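Local coordinates for protein putative phosphomethylpyrimidine kinase (Bacteroides thetaiotaomicron, PDB 3MBH) that probably phosphorylates pyridoxal with ATP, as a pyridoxal kinase of the ribokinase superfamily, and binds pyridoxal, at residues T83-S88 with D112-D117; R90-V95 with V130-H135. All coordinates share one frame; numbering follows the deposited sequence.

Contact 1: residues T83-S88 with D112-D117; sequences TGYLGS and DPVLGD. With PXL (3-hydroxy-5-(hydroxymethyl)-2-methylisonicotinaldehyde), chain G.
Asp112 N gives the one direct hydrogen bond across the contact, 2.9 Å to Thr83 O, with an N-H...O angle of 159°. Asp112 CB rests against the same carbonyl oxygen, and Asp112 O accepts a hydrogen bond from a water that also donates to Gly84 O and accepts from Thr83 OG1, a three-way bridge between the two segments. Pro113 centres an inverse gamma turn, closed by Val114 N to Asp112 O at 2.8 Å. The turn brings in Val114, whose CG1 stands anti to the backbone N (chi1 180°) and meets the edge of the Tyr85 ring, 3.8 Å from CD2, while CG2 packs on Tyr85 N at 3.6 Å. Val114 O is tied to Leu86 N through a second water. Pyridoxal covers one face of the Tyr85 ring: its methyl carbon C2A lies over the centre of the ring, 3.7 Å above its plane, and its N1 is 3.3 Å from Tyr85 CD2. An alanine at Tyr85 would probably leave that side of the pyridine without its aromatic cover and the Val114 CG1 methyl without its ring edge. Loops at the carboxyl ends of parallel strands 80-83 and 108-111 thus form one wall of the pyridoxal pocket, as in ribokinase-like kinases.

Contact 2: residues R90-V95 with V130-H135; sequences RQIQIV and VKEMRH
Ile92 lies across Glu132, its side chain running obliquely over the glutamate stem. With CG1 beside the backbone N and anti to the carbonyl carbon (chi1 -81°), CG1 comes to 3.5 Å from Glu132 CB, and CD1 follows against the same carbon. The other branch, CG2, reaches the backbone, 3.4 Å from Glu132 O, and lies near the plane of the His135 ring at its edge. Helices 91-102 and 127-136, which follow successive parallel strands of the central sheet, run side by side here, their local axes 13° from parallel and 9.3 Å apart, as neighbouring helices do in a Rossmann-like alpha/beta fold. The glutamate chain is bent at chi2, and its OE1 sits 3.8 Å from Ile92 CB. That one oxygen accepts from two waters, one bound to Gln93 N and the other to Gln93 NE2, so water joins the carboxylate to the neighbouring helix. Gln93 is also bent at chi2, and its chain crosses that of His135 at about a right angle. The amide nitrogen Gln93 NE2 ends 3.1 Å from both CD2 and NE2 of His135, approaching obliquely with amide and imidazole planes 37° apart. On the buried side, Ile92 CG1 touches the backbone at Met133 N, and the isoleucine continues onto Met129 and Leu136 of helix 127-136.

The two contacts have centres 10 Å apart, and their segments alternate along the chain: 83-88, 90-95, 112-117, 130-135. Strand 80-83 runs through the first loop into helix 91-102; strand 108-111 runs through the second, past the short 116-117 and 120-121 hairpin, into helix 127-136. Contact 1 therefore joins the loops that leave the carboxyl ends of adjacent parallel strands, and contact 2 joins the helices that follow them. They touch directly: Leu86 CD1 lies 3.5 Å from Ile92 CD1, and Pro113 CB lies 3.7 Å from the selenomethionine Met133 CG. Tyr85 and Val114 of contact 1 line the pyridoxal pocket, and through those two touches the helix pair packs against the loops that form this wall.

Contact 1: residues T83-S88 with D112-D117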
loop_
_atom_site.group_PDB
_atom_site.type_symbol
_atom_site.label_atom_id
_atom_site.label_comp_id
_atom_site.label_asym_id
_atom_site.label_seq_id
_atom_site.Cartn_x
_atom_site.Cartn_y
_atom_site.Cartn_z
ATOM N N THR A 83 -29.672 -2.962 -9.318
ATOM C CA THR A 83 -30.341 -2.366 -10.438
ATOM C C THR A 83 -30.224 -0.864 -10.424
ATOM O O THR A 83 -30.157 -0.241 -9.360
ATOM C CB THR A 83 -31.871 -2.750 -10.477
ATOM O OG1 THR A 83 -32.615 -1.986 -9.512
ATOM C CG2 THR A 83 -32.056 -4.196 -10.238
ATOM N N GLY A 84 -30.286 -0.273 -11.618
ATOM C CA GLY A 84 -30.322 1.171 -11.767
ATOM C C GLY A 84 -31.161 1.625 -12.954
ATOM O O GLY A 84 -32.409 1.321 -13.060
ATOM N N TYR A 85 -30.542 2.412 -13.812
ATOM C CA TYR A 85 -31.237 2.966 -14.967
ATOM C C TYR A 85 -31.788 1.835 -15.849
ATOM O O TYR A 85 -31.057 1.013 -16.313
ATOM C CB TYR A 85 -30.291 3.878 -15.745
ATOM C CG TYR A 85 -30.892 4.647 -16.914
ATOM C CD1 TYR A 85 -31.186 3.999 -18.114
ATOM C CD2 TYR A 85 -31.196 6.017 -16.812
ATOM C CE1 TYR A 85 -31.732 4.673 -19.178
ATOM C CE2 TYR A 85 -31.721 6.691 -17.885
ATOM C CZ TYR A 85 -32.007 6.000 -19.069
ATOM O OH TYR A 85 -32.528 6.646 -20.157
ATOM N N LEU A 86 -33.086 1.849 -16.096
ATOM C CA LEU A 86 -33.774 0.867 -16.933
ATOM C C LEU A 86 -34.202 1.491 -18.250
ATOM O O LEU A 86 -34.445 2.688 -18.346
ATOM C CB LEU A 86 -35.009 0.318 -16.210
ATOM C CG LEU A 86 -34.733 -0.248 -14.826
ATOM C CD1 LEU A 86 -36.040 -0.789 -14.142
ATOM C CD2 LEU A 86 -33.670 -1.345 -14.848
ATOM N N GLY A 87 -34.265 0.692 -19.280
ATOM C CA GLY A 87 -34.467 1.203 -20.635
ATOM C C GLY A 87 -35.889 1.353 -21.157
ATOM O O GLY A 87 -36.086 1.947 -22.215
ATOM N N SER A 88 -36.881 0.794 -20.451
ATOM C CA SER A 88 -38.271 1.033 -20.785
ATOM C C SER A 88 -39.133 0.646 -19.575
ATOM O O SER A 88 -38.688 -0.044 -18.681
ATOM C CB SER A 88 -38.705 0.200 -22.028
ATOM O OG SER A 88 -38.967 -1.162 -21.649
ATOM N N ASP A 112 -31.315 1.077 -7.033
ATOM C CA ASP A 112 -31.269 2.508 -7.132
ATOM C C ASP A 112 -32.452 2.904 -8.031
ATOM O O ASP A 112 -32.505 2.530 -9.192
ATOM C CB ASP A 112 -29.892 2.955 -7.702
ATOM C CG ASP A 112 -29.755 4.470 -7.798
ATOM O OD1 ASP A 112 -30.780 5.206 -7.629
ATOM O OD2 ASP A 112 -28.610 4.951 -8.079
ATOM N N PRO A 113 -33.461 3.599 -7.473
ATOM C CA PRO A 113 -34.640 3.917 -8.264
ATOM C C PRO A 113 -34.398 5.106 -9.218
ATOM O O PRO A 113 -34.978 6.175 -9.020
ATOM C CB PRO A 113 -35.701 4.236 -7.188
ATOM C CG PRO A 113 -34.906 4.881 -6.116
ATOM C CD PRO A 113 -33.519 4.206 -6.141
ATOM N N VAL A 114 -33.571 4.882 -10.237
ATOM C CA VAL A 114 -33.089 5.916 -11.156
ATOM C C VAL A 114 -34.268 6.488 -11.979
ATOM O O VAL A 114 -34.822 5.817 -12.861
ATOM C CB VAL A 114 -31.948 5.382 -12.054
ATOM C CG1 VAL A 114 -31.413 6.492 -13.068
ATOM C CG2 VAL A 114 -30.761 4.827 -11.190
ATOM N N LEU A 115 -34.656 7.736 -11.670
ATOM C CA LEU A 115 -35.783 8.404 -12.339
ATOM C C LEU A 115 -35.531 9.857 -12.732
ATOM O O LEU A 115 -36.094 10.340 -13.726
ATOM C CB LEU A 115 -37.011 8.377 -11.458
ATOM C CG LEU A 115 -37.632 7.019 -11.105
ATOM C CD1 LEU A 115 -38.557 7.226 -9.923
ATOM C CD2 LEU A 115 -38.312 6.388 -12.373
ATOM N N GLY A 116 -34.696 10.542 -11.958
ATOM C CA GLY A 116 -34.465 11.959 -12.157
ATOM C C GLY A 116 -33.611 12.610 -11.078
ATOM O O GLY A 116 -33.103 11.957 -10.167
ATOM N N ASP A 117 -33.431 13.908 -11.199
ATOM C CA ASP A 117 -32.653 14.666 -10.229
ATOM C C ASP A 117 -33.006 16.119 -10.483
ATOM O O ASP A 117 -33.631 16.448 -11.493
ATOM C CB ASP A 117 -31.153 14.465 -10.428
ATOM C CG ASP A 117 -30.337 14.717 -9.152
ATOM O OD1 ASP A 117 -30.861 15.250 -8.140
ATOM O OD2 ASP A 117 -29.154 14.365 -9.185
HETATM O OP4 PXL G . -27.871 6.636 -12.802
HETATM C C5A PXL G . -27.783 7.846 -13.538
HETATM C C5 PXL G . -27.891 7.524 -15.032
HETATM C C6 PXL G . -27.709 6.277 -15.597
HETATM N N1 PXL G . -27.849 6.066 -16.905
HETATM C C2 PXL G . -28.125 7.000 -17.839
HETATM C C3 PXL G . -28.323 8.376 -17.362
HETATM C C4 PXL G . -28.224 8.613 -15.903
HETATM C C4A PXL G . -28.338 9.928 -15.275
HETATM O O4A PXL G . -28.268 10.819 -16.062
HETATM O O3 PXL G . -28.653 9.409 -18.153
HETATM C C2A PXL G . -28.177 6.531 -19.284
HETATM O O HOH W 1 -33.540 0.338 -10.664
HETATM O O HOH W 2 -34.725 3.516 -14.347
#

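Contact 2: residues R90-V95 with V130-H135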
loop_
_atom_site.group_PDB
_atom_site.type_symbol
_atom_site.label_atom_id
_atom_site.label_comp_id
_atom_site.label_asym_id
_atom_site.label_seq_id
_atom_site.Cartn_x
_atom_site.Cartn_y
_atom_site.Cartn_z
ATOM N N ARG A 90 -41.384 -1.587 -19.530
ATOM C CA ARG A 90 -41.552 -3.035 -19.606
ATOM C C ARG A 90 -40.463 -3.788 -18.789
ATOM O O ARG A 90 -40.625 -4.930 -18.426
ATOM C CB ARG A 90 -41.535 -3.490 -21.074
ATOM C CG ARG A 90 -42.762 -3.059 -21.823
ATOM C CD ARG A 90 -42.710 -3.171 -23.337
ATOM N NE ARG A 90 -41.867 -2.095 -23.890
ATOM C CZ ARG A 90 -40.724 -2.278 -24.537
ATOM N NH1 ARG A 90 -40.269 -3.489 -24.808
ATOM N NH2 ARG A 90 -40.062 -1.225 -24.996
ATOM N N GLN A 91 -39.348 -3.138 -18.533
ATOM C CA GLN A 91 -38.265 -3.790 -17.826
ATOM C C GLN A 91 -38.573 -4.018 -16.371
ATOM O O GLN A 91 -38.037 -4.934 -15.788
ATOM C CB GLN A 91 -36.946 -3.009 -17.959
ATOM C CG GLN A 91 -36.518 -2.897 -19.412
ATOM C CD GLN A 91 -35.110 -2.393 -19.608
ATOM O OE1 GLN A 91 -34.395 -2.155 -18.633
ATOM N NE2 GLN A 91 -34.723 -2.169 -20.868
ATOM N N ILE A 92 -39.466 -3.236 -15.791
ATOM C CA ILE A 92 -39.678 -3.396 -14.357
ATOM C C ILE A 92 -40.132 -4.822 -14.033
ATOM O O ILE A 92 -39.569 -5.473 -13.169
ATOM C CB ILE A 92 -40.585 -2.355 -13.742
ATOM C CG1 ILE A 92 -39.771 -1.071 -13.490
ATOM C CG2 ILE A 92 -41.175 -2.925 -12.387
ATOM C CD1 ILE A 92 -39.458 -0.206 -14.810
ATOM N N GLN A 93 -41.056 -5.344 -14.804
ATOM C CA GLN A 93 -41.592 -6.675 -14.504
ATOM C C GLN A 93 -40.619 -7.794 -14.861
ATOM O O GLN A 93 -40.556 -8.808 -14.195
ATOM C CB GLN A 93 -42.941 -6.883 -15.175
ATOM C CG GLN A 93 -44.112 -6.400 -14.368
ATOM C CD GLN A 93 -44.238 -7.056 -12.950
ATOM O OE1 GLN A 93 -44.039 -8.271 -12.753
ATOM N NE2 GLN A 93 -44.544 -6.227 -11.979
ATOM N N ILE A 94 -39.875 -7.597 -15.922
ATOM C CA ILE A 94 -38.784 -8.527 -16.296
ATOM C C ILE A 94 -37.763 -8.604 -15.174
ATOM O O ILE A 94 -37.309 -9.693 -14.762
ATOM C CB ILE A 94 -38.101 -8.144 -17.627
ATOM C CG1 ILE A 94 -39.120 -8.255 -18.758
ATOM C CG2 ILE A 94 -36.875 -9.064 -17.870
ATOM C CD1 ILE A 94 -38.722 -7.585 -20.096
ATOM N N VAL A 95 -37.427 -7.447 -14.646
ATOM C CA VAL A 95 -36.433 -7.369 -13.595
ATOM C C VAL A 95 -37.000 -7.918 -12.287
ATOM O O VAL A 95 -36.301 -8.616 -11.587
ATOM C CB VAL A 95 -35.902 -5.947 -13.441
ATOM C CG1 VAL A 95 -34.976 -5.855 -12.236
ATOM C CG2 VAL A 95 -35.133 -5.545 -14.753
ATOM N N VAL A 130 -42.209 6.029 -13.569
ATOM C CA VAL A 130 -42.331 6.266 -12.126
ATOM C C VAL A 130 -43.246 5.223 -11.472
ATOM O O VAL A 130 -42.848 4.574 -10.515
ATOM C CB VAL A 130 -42.867 7.653 -11.828
ATOM C CG1 VAL A 130 -42.988 7.830 -10.382
ATOM C CG2 VAL A 130 -41.903 8.771 -12.401
ATOM N N LYS A 131 -44.463 5.038 -12.031
ATOM C CA LYS A 131 -45.403 4.065 -11.480
ATOM C C LYS A 131 -44.779 2.655 -11.430
ATOM O O LYS A 131 -44.899 1.985 -10.421
ATOM C CB LYS A 131 -46.742 4.057 -12.233
ATOM C CG LYS A 131 -47.452 5.385 -12.196
ATOM C CD LYS A 131 -48.825 5.330 -12.770
ATOM C CE LYS A 131 -48.809 5.190 -14.247
ATOM N NZ LYS A 131 -49.944 5.959 -14.885
ATOM N N GLU A 132 -44.074 2.227 -12.478
ATOM C CA GLU A 132 -43.418 0.905 -12.458
ATOM C C GLU A 132 -42.292 0.826 -11.406
ATOM O O GLU A 132 -42.132 -0.191 -10.689
ATOM C CB GLU A 132 -42.904 0.538 -13.854
ATOM C CG GLU A 132 -43.984 0.314 -14.907
ATOM C CD GLU A 132 -44.882 -0.897 -14.590
ATOM O OE1 GLU A 132 -44.354 -1.975 -14.264
ATOM O OE2 GLU A 132 -46.114 -0.763 -14.682
HETATM N N MSE A 133 -41.498 1.892 -11.299
HETATM C CA MSE A 133 -40.408 1.885 -10.347
HETATM C C MSE A 133 -40.939 1.718 -8.919
HETATM O O MSE A 133 -40.311 1.051 -8.099
HETATM C CB MSE A 133 -39.560 3.136 -10.495
HETATM C CG MSE A 133 -38.297 3.152 -9.663
HETATM SE SE MSE A 133 -37.071 1.690 -10.156
HETATM C CE MSE A 133 -36.270 2.453 -11.751
ATOM N N ARG A 134 -42.099 2.314 -8.634
ATOM C CA ARG A 134 -42.768 2.123 -7.361
ATOM C C ARG A 134 -42.998 0.643 -7.027
ATOM O O ARG A 134 -42.934 0.249 -5.864
ATOM C CB ARG A 134 -44.133 2.851 -7.329
ATOM C CG ARG A 134 -44.014 4.357 -7.191
ATOM C CD ARG A 134 -45.367 5.000 -7.289
ATOM N NE ARG A 134 -45.245 6.441 -7.433
ATOM C CZ ARG A 134 -46.104 7.216 -8.077
ATOM N NH1 ARG A 134 -47.154 6.693 -8.681
ATOM N NH2 ARG A 134 -45.909 8.522 -8.134
ATOM N N HIS A 135 -43.251 -0.168 -8.046
ATOM C CA HIS A 135 -43.355 -1.593 -7.866
ATOM C C HIS A 135 -42.001 -2.260 -7.610
ATOM O O HIS A 135 -41.883 -3.089 -6.699
ATOM C CB HIS A 135 -44.011 -2.295 -9.080
ATOM C CG HIS A 135 -44.160 -3.774 -8.891
ATOM N ND1 HIS A 135 -45.050 -4.319 -7.989
ATOM C CD2 HIS A 135 -43.502 -4.818 -9.443
ATOM C CE1 HIS A 135 -44.961 -5.638 -8.024
ATOM N NE2 HIS A 135 -44.042 -5.970 -8.910
HETATM O O HOH W 3 -42.931 -3.503 -16.285
HETATM O O HOH W 4 -45.333 -3.742 -12.515
#